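Local coordinates for protein FAD-dependent pyridine nucleotide-disulphide oxidoreductase (Desulfovibrio vulgaris, PDB 3IWA) that probably uses FAD to pass electrons between a reduced pyridine nucleotide and a substrate not yet identified, at residues V238-K242 / R243-A247. Residues are numbered along the deposited sequence; the frame is centred on the assembly and turned at random.
Sequences VITDK and RTLDA
Ile-239 lays its CD1 methyl alongside Thr-244, 3.4 Å from OG1 and nearly as close to CG2, the two side chains pointing the same way from a non-hydrogen-bonded pair of an antiparallel beta hairpin. The strand segments 238-240 and 244-246 run at 159° with axes 4.8 Å apart, and residues 241-243 form the connection. One step further from the turn, Val-238 and Leu-245 make the hydrogen-bonded pair: Val-238 N donates to Leu-245 O at 2.7 Å and Leu-245 N donates back to Val-238 O. Their side chains occupy the face across the sheet from Ile-239, where Val-238, Leu-245 and Ala-247 all pack on Val-163 of strand 161-165. This face therefore packs against strand 161-165, the middle strand of a parallel sheet, probably that of the NAD(P)H-binding domain of this family.

The turn is organised by Thr-240. With chi1 at 73°, OG1 sits between the backbone N and the carbonyl carbon and points into the bend, where it accepts from Lys-242 N at 3.1 Å in an ST turn and from Arg-243 N in a more bent bond (133°). Glu-223 also hydrogen-bonds this hydroxyl and forms a salt bridge with Arg-243 NE, so one carboxylate ties the hydroxyl to the guanidinium. Arg-243 bends at chi3, which carries NH1 back to within 3.7 Å of Lys-242 CB. The strand pairing closes where Thr-240 N donates to Arg-243 O at 2.8 Å.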
# COMPACT_ATOMS: atom_id res chain seq x y z
N VAL A 238 22.61 -29.24 -22.05
CA VAL A 238 21.59 -29.73 -21.10
C VAL A 238 20.62 -30.67 -21.83
O VAL A 238 20.02 -30.32 -22.83
CB VAL A 238 20.76 -28.58 -20.47
CG1 VAL A 238 19.72 -29.16 -19.48
CG2 VAL A 238 21.70 -27.54 -19.83
N ILE A 239 20.47 -31.87 -21.33
CA ILE A 239 19.52 -32.82 -21.94
C ILE A 239 18.31 -32.84 -21.07
O ILE A 239 18.41 -33.16 -19.90
CB ILE A 239 20.09 -34.28 -22.06
CG1 ILE A 239 21.55 -34.25 -22.55
CG2 ILE A 239 19.16 -35.13 -22.95
CD1 ILE A 239 21.75 -33.48 -23.88
N THR A 240 17.17 -32.52 -21.65
CA THR A 240 15.91 -32.64 -20.97
C THR A 240 15.23 -33.91 -21.45
O THR A 240 15.78 -34.60 -22.33
CB THR A 240 15.03 -31.41 -21.19
OG1 THR A 240 14.52 -31.41 -22.52
CG2 THR A 240 15.82 -30.11 -20.92
N ASP A 241 14.07 -34.23 -20.87
CA ASP A 241 13.26 -35.37 -21.35
C ASP A 241 12.56 -35.07 -22.68
O ASP A 241 11.87 -35.94 -23.24
CB ASP A 241 12.23 -35.83 -20.29
CG ASP A 241 11.22 -34.73 -19.87
OD1 ASP A 241 11.41 -33.53 -20.19
OD2 ASP A 241 10.22 -35.10 -19.19
N LYS A 242 12.74 -33.86 -23.20
CA LYS A 242 12.11 -33.47 -24.45
C LYS A 242 13.06 -32.95 -25.54
O LYS A 242 12.67 -32.88 -26.70
CB LYS A 242 11.06 -32.40 -24.14
CG LYS A 242 9.90 -32.95 -23.29
CD LYS A 242 8.69 -32.01 -23.30
CE LYS A 242 7.64 -32.42 -22.23
NZ LYS A 242 6.54 -31.38 -22.03
N ARG A 243 14.29 -32.58 -25.17
CA ARG A 243 15.22 -32.00 -26.13
C ARG A 243 16.65 -31.94 -25.61
O ARG A 243 16.92 -32.29 -24.46
CB ARG A 243 14.76 -30.60 -26.58
CG ARG A 243 15.12 -29.44 -25.63
CD ARG A 243 14.11 -28.26 -25.69
NE ARG A 243 12.78 -28.68 -25.24
CZ ARG A 243 11.64 -28.57 -25.94
NH1 ARG A 243 10.51 -28.99 -25.41
NH2 ARG A 243 11.62 -28.02 -27.15
N THR A 244 17.54 -31.50 -26.49
CA THR A 244 18.93 -31.20 -26.16
C THR A 244 19.16 -29.71 -26.39
O THR A 244 18.82 -29.18 -27.46
CB THR A 244 19.91 -32.03 -27.03
OG1 THR A 244 19.79 -33.42 -26.70
CG2 THR A 244 21.38 -31.59 -26.81
N LEU A 245 19.70 -29.02 -25.38
CA LEU A 245 20.00 -27.59 -25.46
C LEU A 245 21.49 -27.41 -25.29
O LEU A 245 22.11 -28.00 -24.41
CB LEU A 245 19.28 -26.81 -24.36
CG LEU A 245 17.75 -26.84 -24.33
CD1 LEU A 245 17.22 -26.54 -22.94
CD2 LEU A 245 17.17 -25.87 -25.35
N ASP A 246 22.08 -26.60 -26.15
CA ASP A 246 23.46 -26.19 -25.94
C ASP A 246 23.51 -25.12 -24.84
O ASP A 246 22.76 -24.14 -24.89
CB ASP A 246 24.08 -25.62 -27.24
CG ASP A 246 24.24 -26.67 -28.36
OD1 ASP A 246 24.82 -27.75 -28.12
OD2 ASP A 246 23.82 -26.37 -29.49
N ALA A 247 24.40 -25.30 -23.87
CA ALA A 247 24.66 -24.30 -22.86
C ALA A 247 26.10 -24.33 -22.41
O ALA A 247 26.58 -25.37 -21.99
CB ALA A 247 23.76 -24.51 -21.65